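Local coordinates for protein putative hydrolase (Burkholderia cenocepacia, PDB 4X00) that probably acts as a hydrolase of the alpha/beta-hydrolase fold, perhaps an esterase that cleaves aryl esters, at residues Gly42-Arg47 with Arg170-Leu175; Thr66-Leu69 with Leu74-Lys77; Ser83-Arg88 with Gln201-Ser206. All blocks are in the same frame, centred on the assembly; numbering follows the deposited sequence.

Contact 1 (Gly42-Arg47 with Arg170-Leu175); sequences GLLGSR and RAFLRL
Phe-172 lies against Leu-43 and Leu-44, two neighbours in a type II beta turn that runs from Gly-42 to Gly-45. The turn follows strand 36-40 of the alpha/beta-hydrolase sheet. Phe-172 comes from helix 162-174, one of the helices placed in the chain between strands 132-136 and 222-227, where this fold commonly carries its lid or cap. The ring meets three atoms of the turn. Its CZ is 4.0 Å from Leu-43 CD2, and the two side chains cross at about a right angle. Its CD2 is 3.8 Å from Leu-44 CD1, a methyl that approaches the ring obliquely. The third is a carbonyl oxygen at the ring edge.

Phe-172 has CG anti to the backbone N (chi1 179°), which carries the ring out from the helix to the two leucines. The turn is closed by Gly-45 N, which donates to Gly-42 O at 2.9 Å. Leu-44 N is bonded to His-72 NE2. Leu-43 also packs on Met-200 and Val-204, and Leu-44 on Ala-193. The other neighbours of Phe-172 include Met-157 and Leu-232.

A glycerol, probably from the crystallisation liquor, lies beside Leu-43, and the ring is near the likely Ser-112, His-259, Asp-230 triad. This would fit a wall of a substrate pocket. At the ring edge, Leu-43 O lies near the ring plane, 3.7 Å from Phe-172 CE2.

Contact 2 (Thr66-Leu69 with Leu74-Lys77); sequences TYDL and LSGK
Asp-68 OD2 is gripped by two donors. One is Leu-74 N, at 2.8 Å, with a nearly straight N-H...O angle of 178°. It meets the oxygen on the anti side of the carboxylate, 31° out of its plane. The other is Arg-47 NH2, which makes a salt bridge. The two bonds limit how the buried carboxylate can turn. The positive arginine would probably favour its ionised form.

The backbone of Asp-68 takes part as well. Ser-75 OG donates to Asp-68 O at 2.6 Å, a short bond. The hydroxyl sits well above the carbonyl plane, 44° out of it. OG, anti to its own carbonyl carbon, also lies 3.3 Å from Asp-68 CB. Ser-75 OG is hydrogen-bonded to Ala-25 N too. Ser-75 CB packs 3.5 Å from Leu-69 O. Asp-68 and Ser-75 are the two ends of a D-x-R-G-x-G-x-S sequence, common in alpha/beta hydrolases of this type. The OG bond thus joins its first and last residues.

In one of two conformers, Lys-77 turns its end back, and NZ bonds Ser-75 O at 2.8 Å and also Gly-73 O. This may help hold the loop folded.

The contact closes the loop that leaves strand 63-67 of the central sheet and leads to helix 82-85. On one side, strand 23-30 pairs with it through backbone bonds of Ala-25 to Asp-68 and of Val-23 to Gly-76. On the other, strand 36-40 packs on Tyr-67 and Leu-69. Helix 87-100 covers the same two side chains through Leu-94, Ile-97 and Trp-90.

Contact 3 (Ser83-Arg88 with Gln201-Ser206); sequences SYTDGR and QRAVRS
Tyr-84 meets Ala-203 through its CB, which is 3.7 Å from Ala-203 CB. The CB of Tyr-84 points toward helix 198-204. With CG anti to the carbonyl carbon (chi1 -57°), the ring is led away to Pro-78, whose O is hydrogen-bonded to Tyr-84 OH. The alanine methyl meets the ring only obliquely.

Thr-85 comes next and carries most of the contact. Its methyl CG2 fits against Ala-203 and Ser-206. It lies 3.5 Å from Ala-203 O. Ala-203 CB is 3.8 Å from Thr-85 CG2, and Ser-206 CB is close as well. Ala-203 O is also the acceptor of Ser-206 N, at 2.8 Å, so the methyl packs against an oxygen that already accepts a bond. The contact across the segments is by van der Waals touch.

Asp-86 is the N-cap of helix 87-100. Its OD1 accepts from Arg-88 N at 3.0 Å, with the donor above the carboxylate plane. Gly-87 N, at the start of the helix, is bonded to Thr-208 OG1. Thr-85 also shares a backbone bond with Thr-208.

The contact thus joins the junction of the weakly bonded helix 82-85 with helix 87-100 to segment 201-206, on and just after helix 198-204. That segment lies in the probable lid or cap region, between strands 132-136 and 222-227. Beside the contact, Val-204 packs on Trp-90 of helix 87-100 and on Leu-113 of helix 113-125.

Contacts 1 and 2 are buried; contact 3 is only partly buried, with Ser-206 on the surface. Contact 2 is polar and local, and it ties down the loop after a strand of the central sheet. Contacts 1 and 3 are mainly apolar. Each joins a loop or helix junction of the sheet region to helices placed between strands 132-136 and 222-227. Their segments alternate along the chain. They also touch through Leu-44 CD2, 3.8 Å from Gln-201 NE2. Between contacts 1 and 2, Ser-46 CB packs on Asp-68 OD1, a link between the two loops. Contacts 2 and 3 touch through Lys-77 and Tyr-84 OH.

Contact 1 (Gly42-Arg47 with Arg170-Leu175)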
loop_
_atom_site.group_PDB
_atom_site.type_symbol
_atom_site.label_atom_id
_atom_site.label_comp_id
_atom_site.label_asym_id
_atom_site.label_seq_id
_atom_site.Cartn_x
_atom_site.Cartn_y
_atom_site.Cartn_z
ATOM N N GLY A 42 0.283 2.930 -2.129
ATOM C CA GLY A 42 -0.100 2.331 -3.393
ATOM C C GLY A 42 0.429 3.106 -4.587
ATOM O O GLY A 42 1.233 4.041 -4.456
ATOM N N LEU A 43 -0.046 2.710 -5.749
ATOM C CA LEU A 43 0.482 3.247 -7.002
ATOM C C LEU A 43 0.282 4.758 -7.084
ATOM O O LEU A 43 -0.830 5.253 -6.816
ATOM C CB LEU A 43 -0.222 2.574 -8.179
ATOM C CG LEU A 43 0.280 3.017 -9.559
ATOM C CD1 LEU A 43 1.786 2.712 -9.777
ATOM C CD2 LEU A 43 -0.572 2.342 -10.616
ATOM N N LEU A 44 1.356 5.469 -7.441
ATOM C CA LEU A 44 1.404 6.946 -7.561
ATOM C C LEU A 44 1.287 7.657 -6.213
ATOM O O LEU A 44 1.178 8.889 -6.165
ATOM C CB LEU A 44 0.330 7.508 -8.522
ATOM C CG LEU A 44 0.415 7.025 -9.963
ATOM C CD1 LEU A 44 -0.469 7.922 -10.826
ATOM C CD2 LEU A 44 1.807 6.939 -10.523
ATOM N N GLY A 45 1.397 6.909 -5.124
ATOM C CA GLY A 45 1.393 7.500 -3.795
ATOM C C GLY A 45 2.770 7.849 -3.259
ATOM O O GLY A 45 3.779 7.818 -3.983
ATOM N N SER A 46 2.833 8.133 -1.960
ATOM C CA SER A 46 4.092 8.233 -1.227
ATOM C C SER A 46 3.729 8.190 0.256
ATOM O O SER A 46 2.558 7.994 0.601
ATOM C CB SER A 46 4.852 9.521 -1.523
ATOM O OG SER A 46 4.205 10.621 -0.856
ATOM N N ARG A 47 4.701 8.409 1.137
ATOM C CA ARG A 47 4.396 8.476 2.560
ATOM C C ARG A 47 3.311 9.506 2.866
ATOM O O ARG A 47 2.631 9.358 3.884
ATOM C CB ARG A 47 5.661 8.808 3.369
ATOM C CG ARG A 47 5.985 10.269 3.556
ATOM C CD ARG A 47 6.384 10.998 2.269
ATOM N NE ARG A 47 7.700 10.661 1.718
ATOM C CZ ARG A 47 8.828 11.310 1.992
ATOM N NH1 ARG A 47 8.867 12.279 2.905
ATOM N NH2 ARG A 47 9.930 10.966 1.332
ATOM N N ARG A 170 -3.910 12.404 -13.371
ATOM C CA ARG A 170 -4.908 13.173 -12.642
ATOM C C ARG A 170 -6.224 12.404 -12.592
ATOM O O ARG A 170 -6.892 12.354 -11.530
ATOM C CB ARG A 170 -5.095 14.553 -13.307
ATOM C CG ARG A 170 -5.969 15.486 -12.491
ATOM C CD ARG A 170 -5.953 16.938 -13.057
ATOM N NE ARG A 170 -6.594 16.984 -14.370
ATOM C CZ ARG A 170 -5.976 17.105 -15.553
ATOM N NH1 ARG A 170 -6.696 17.080 -16.660
ATOM N NH2 ARG A 170 -4.640 17.216 -15.654
ATOM N N ALA A 171 -6.600 11.762 -13.695
ATOM C CA ALA A 171 -7.821 10.954 -13.715
ATOM C C ALA A 171 -7.699 9.737 -12.779
ATOM O O ALA A 171 -8.652 9.370 -12.070
ATOM C CB ALA A 171 -8.132 10.506 -15.156
ATOM N N PHE A 172 -6.531 9.104 -12.765
ATOM C CA PHE A 172 -6.313 7.983 -11.858
ATOM C C PHE A 172 -6.464 8.438 -10.404
ATOM O O PHE A 172 -7.059 7.736 -9.578
ATOM C CB PHE A 172 -4.918 7.400 -12.097
ATOM C CG PHE A 172 -4.603 6.252 -11.201
ATOM C CD1 PHE A 172 -4.976 4.980 -11.580
ATOM C CD2 PHE A 172 -3.912 6.433 -10.008
ATOM C CE1 PHE A 172 -4.693 3.881 -10.755
ATOM C CE2 PHE A 172 -3.605 5.324 -9.186
ATOM C CZ PHE A 172 -4.009 4.055 -9.573
ATOM N N LEU A 173 -5.867 9.575 -10.061
ATOM C CA LEU A 173 -5.952 10.045 -8.669
ATOM C C LEU A 173 -7.413 10.331 -8.313
ATOM O O LEU A 173 -7.853 10.029 -7.190
ATOM C CB LEU A 173 -5.095 11.291 -8.456
ATOM C CG LEU A 173 -4.989 11.805 -7.005
ATOM C CD1 LEU A 173 -4.431 10.746 -6.074
ATOM C CD2 LEU A 173 -4.140 13.051 -6.966
ATOM N N ARG A 174 -8.210 10.886 -9.241
ATOM C CA ARG A 174 -9.633 11.102 -8.953
ATOM C C ARG A 174 -10.341 9.781 -8.687
ATOM O O ARG A 174 -11.243 9.721 -7.844
ATOM C CB ARG A 174 -10.306 11.831 -10.112
ATOM C CG ARG A 174 -9.921 13.290 -10.226
ATOM C CD ARG A 174 -10.483 14.089 -9.058
ATOM N NE ARG A 174 -10.143 15.510 -9.148
ATOM C CZ ARG A 174 -10.273 16.375 -8.145
ATOM N NH1 ARG A 174 -10.734 15.967 -6.961
ATOM N NH2 ARG A 174 -9.944 17.650 -8.335
ATOM N N LEU A 175 -9.930 8.722 -9.387
ATOM C CA LEU A 175 -10.524 7.400 -9.194
ATOM C C LEU A 175 -10.133 6.791 -7.850
ATOM O O LEU A 175 -10.687 5.763 -7.466
ATOM C CB LEU A 175 -10.105 6.464 -10.332
ATOM C CG LEU A 175 -10.822 6.811 -11.646
ATOM C CD1 LEU A 175 -10.116 6.040 -12.779
ATOM C CD2 LEU A 175 -12.320 6.488 -11.609
#

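Contact 2 (Thr66-Leu69 with Leu74-Lys77)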
loop_
_atom_site.group_PDB
_atom_site.type_symbol
_atom_site.label_atom_id
_atom_site.label_comp_id
_atom_site.label_asym_id
_atom_site.label_seq_id
_atom_site.Cartn_x
_atom_site.Cartn_y
_atom_site.Cartn_z
ATOM N N THR A 66 6.703 4.821 7.890
ATOM C CA THR A 66 6.261 4.918 6.512
ATOM C C THR A 66 7.499 4.894 5.607
ATOM O O THR A 66 8.618 5.105 6.074
ATOM C CB THR A 66 5.457 6.213 6.247
ATOM O OG1 THR A 66 6.222 7.354 6.659
ATOM C CG2 THR A 66 4.128 6.232 6.982
ATOM N N TYR A 67 7.297 4.659 4.316
ATOM C CA TYR A 67 8.382 4.801 3.359
ATOM C C TYR A 67 7.807 5.006 1.978
ATOM O O TYR A 67 6.618 4.751 1.725
ATOM C CB TYR A 67 9.313 3.578 3.365
ATOM C CG TYR A 67 8.754 2.272 2.862
ATOM C CD1 TYR A 67 7.925 1.498 3.671
ATOM C CD2 TYR A 67 9.091 1.783 1.602
ATOM C CE1 TYR A 67 7.453 0.265 3.246
ATOM C CE2 TYR A 67 8.640 0.558 1.154
ATOM C CZ TYR A 67 7.827 -0.223 2.002
ATOM O OH TYR A 67 7.372 -1.445 1.576
ATOM N N ASP A 68 8.647 5.485 1.057
ATOM C CA ASP A 68 8.250 5.609 -0.336
ATOM C C ASP A 68 8.652 4.331 -1.069
ATOM O O ASP A 68 9.804 3.862 -0.976
ATOM C CB ASP A 68 8.917 6.812 -1.011
ATOM C CG ASP A 68 8.509 8.143 -0.405
ATOM O OD1 ASP A 68 7.469 8.224 0.291
ATOM O OD2 ASP A 68 9.257 9.121 -0.601
ATOM N N LEU A 69 7.708 3.730 -1.783
ATOM C CA LEU A 69 8.024 2.578 -2.654
ATOM C C LEU A 69 9.084 2.930 -3.689
ATOM O O LEU A 69 9.217 4.101 -4.103
ATOM C CB LEU A 69 6.775 2.106 -3.410
ATOM C CG LEU A 69 5.624 1.536 -2.568
ATOM C CD1 LEU A 69 4.442 1.261 -3.506
ATOM C CD2 LEU A 69 6.087 0.280 -1.841
ATOM N N LEU A 74 10.514 10.089 -2.877
ATOM C CA LEU A 74 11.952 10.389 -2.852
ATOM C C LEU A 74 12.796 9.128 -2.750
ATOM O O LEU A 74 14.012 9.215 -2.492
ATOM C CB LEU A 74 12.274 11.376 -1.716
ATOM C CG LEU A 74 11.530 12.720 -1.823
ATOM C CD1 LEU A 74 11.980 13.669 -0.677
ATOM C CD2 LEU A 74 11.667 13.364 -3.207
ATOM N N SER A 75 12.199 7.970 -3.014
ATOM C CA SER A 75 12.980 6.748 -3.104
ATOM C C SER A 75 13.678 6.634 -4.461
ATOM O O SER A 75 13.363 7.364 -5.419
ATOM C CB SER A 75 12.121 5.524 -2.844
ATOM O OG SER A 75 11.856 5.431 -1.449
ATOM N N GLY A 76 14.635 5.715 -4.556
ATOM C CA GLY A 76 15.325 5.497 -5.819
ATOM C C GLY A 76 14.377 5.042 -6.919
ATOM O O GLY A 76 13.337 4.383 -6.674
ATOM N N LYS A 77 14.749 5.398 -8.142
ATOM C CA LYS A 77 13.917 5.167 -9.318
ATOM C C LYS A 77 14.744 4.571 -10.449
ATOM O O LYS A 77 15.051 5.251 -11.425
ATOM C CB LYS A 77 13.251 6.480 -9.765
ATOM C CG LYS A 77 12.473 7.132 -8.616
ATOM C CD LYS A 77 11.737 8.403 -9.012
ATOM C CE LYS A 77 11.006 8.986 -7.800
ATOM N NZ LYS A 77 11.959 9.421 -6.741
#

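Contact 3 (Ser83-Arg88 with Gln201-Ser206)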
loop_
_atom_site.group_PDB
_atom_site.type_symbol
_atom_site.label_atom_id
_atom_site.label_comp_id
_atom_site.label_asym_id
_atom_site.label_seq_id
_atom_site.Cartn_x
_atom_site.Cartn_y
_atom_site.Cartn_z
ATOM N N SER A 83 13.695 -4.051 -12.862
ATOM C CA SER A 83 13.783 -3.695 -11.453
ATOM C C SER A 83 12.406 -3.549 -10.797
ATOM O O SER A 83 12.319 -3.442 -9.577
ATOM C CB SER A 83 14.570 -2.391 -11.298
ATOM O OG SER A 83 15.934 -2.604 -11.606
ATOM N N TYR A 84 11.340 -3.581 -11.597
ATOM C CA TYR A 84 9.974 -3.449 -11.085
ATOM C C TYR A 84 9.090 -4.670 -11.391
ATOM O O TYR A 84 8.135 -4.938 -10.664
ATOM C CB TYR A 84 9.324 -2.207 -11.687
ATOM C CG TYR A 84 10.066 -0.923 -11.441
ATOM C CD1 TYR A 84 9.985 -0.248 -10.221
ATOM C CD2 TYR A 84 10.848 -0.380 -12.448
ATOM C CE1 TYR A 84 10.670 0.919 -10.015
ATOM C CE2 TYR A 84 11.535 0.783 -12.254
ATOM C CZ TYR A 84 11.436 1.445 -11.049
ATOM O OH TYR A 84 12.096 2.633 -10.834
ATOM N N THR A 85 9.342 -5.368 -12.495
ATOM C CA THR A 85 8.431 -6.439 -12.888
ATOM C C THR A 85 8.590 -7.653 -11.987
ATOM O O THR A 85 7.669 -8.459 -11.879
ATOM C CB THR A 85 8.631 -6.856 -14.357
ATOM O OG1 THR A 85 10.018 -7.153 -14.590
ATOM C CG2 THR A 85 8.192 -5.725 -15.293
ATOM N N ASP A 86 9.744 -7.785 -11.334
ATOM C CA ASP A 86 9.926 -8.872 -10.376
ATOM C C ASP A 86 9.331 -8.427 -9.027
ATOM O O ASP A 86 9.915 -7.580 -8.330
ATOM C CB ASP A 86 11.406 -9.231 -10.223
ATOM C CG ASP A 86 11.641 -10.366 -9.229
ATOM O OD1 ASP A 86 10.653 -10.948 -8.730
ATOM O OD2 ASP A 86 12.828 -10.698 -8.972
ATOM N N GLY A 87 8.177 -8.990 -8.654
ATOM C CA GLY A 87 7.538 -8.669 -7.386
ATOM C C GLY A 87 8.457 -8.855 -6.187
ATOM O O GLY A 87 8.293 -8.178 -5.176
ATOM N N ARG A 88 9.410 -9.776 -6.286
ATOM C CA ARG A 88 10.328 -10.030 -5.186
ATOM C C ARG A 88 11.141 -8.787 -4.820
ATOM O O ARG A 88 11.521 -8.625 -3.653
ATOM C CB ARG A 88 11.270 -11.210 -5.534
ATOM C CG ARG A 88 12.332 -11.561 -4.483
ATOM C CD ARG A 88 11.727 -11.906 -3.118
ATOM N NE ARG A 88 12.784 -12.295 -2.182
ATOM C CZ ARG A 88 13.237 -13.534 -2.042
ATOM N NH1 ARG A 88 12.733 -14.504 -2.786
ATOM N NH2 ARG A 88 14.192 -13.801 -1.159
ATOM N N GLN A 201 5.961 3.032 -13.879
ATOM C CA GLN A 201 4.547 2.950 -14.234
ATOM C C GLN A 201 4.266 1.961 -15.363
ATOM O O GLN A 201 3.267 1.240 -15.350
ATOM C CB GLN A 201 4.003 4.309 -14.661
ATOM C CG GLN A 201 3.883 5.330 -13.561
ATOM C CD GLN A 201 3.362 6.608 -14.159
ATOM O OE1 GLN A 201 4.125 7.468 -14.552
ATOM N NE2 GLN A 201 2.040 6.686 -14.340
ATOM N N ARG A 202 5.129 1.949 -16.376
ATOM C CA ARG A 202 4.953 1.008 -17.493
ATOM C C ARG A 202 5.183 -0.437 -17.060
ATOM O O ARG A 202 4.516 -1.363 -17.543
ATOM C CB ARG A 202 5.897 1.354 -18.650
ATOM C CG ARG A 202 5.511 2.628 -19.391
ATOM C CD ARG A 202 6.417 2.921 -20.599
ATOM N NE ARG A 202 7.834 2.964 -20.233
ATOM C CZ ARG A 202 8.552 4.071 -20.027
ATOM N NH1 ARG A 202 8.027 5.281 -20.179
ATOM N NH2 ARG A 202 9.828 3.957 -19.692
ATOM N N ALA A 203 6.120 -0.630 -16.141
ATOM C CA ALA A 203 6.499 -1.965 -15.707
ATOM C C ALA A 203 5.542 -2.597 -14.684
ATOM O O ALA A 203 5.334 -3.829 -14.676
ATOM C CB ALA A 203 7.928 -1.912 -15.148
ATOM N N VAL A 204 4.952 -1.778 -13.810
ATOM C CA VAL A 204 4.267 -2.334 -12.648
ATOM C C VAL A 204 3.034 -3.149 -13.059
ATOM O O VAL A 204 2.638 -4.075 -12.347
ATOM C CB VAL A 204 3.921 -1.201 -11.642
ATOM C CG1 VAL A 204 2.827 -0.323 -12.195
ATOM C CG2 VAL A 204 3.586 -1.790 -10.276
ATOM N N ARG A 205 2.474 -2.838 -14.226
ATOM C CA ARG A 205 1.429 -3.620 -14.883
ATOM C C ARG A 205 1.751 -5.119 -14.919
ATOM O O ARG A 205 0.868 -5.977 -14.792
ATOM C CB ARG A 205 1.242 -3.097 -16.323
ATOM C CG ARG A 205 1.224 -1.551 -16.425
ATOM C CD ARG A 205 0.902 -1.142 -17.849
ATOM N NE ARG A 205 1.891 -1.518 -18.868
ATOM C CZ ARG A 205 1.531 -1.871 -20.097
ATOM N NH1 ARG A 205 2.420 -2.205 -21.019
ATOM N NH2 ARG A 205 0.235 -1.881 -20.391
ATOM N N SER A 206 3.033 -5.410 -15.102
ATOM C CA SER A 206 3.541 -6.766 -15.302
ATOM C C SER A 206 4.178 -7.349 -14.058
ATOM O O SER A 206 4.776 -8.416 -14.127
ATOM C CB SER A 206 4.583 -6.791 -16.435
ATOM O OG SER A 206 4.010 -6.376 -17.657
#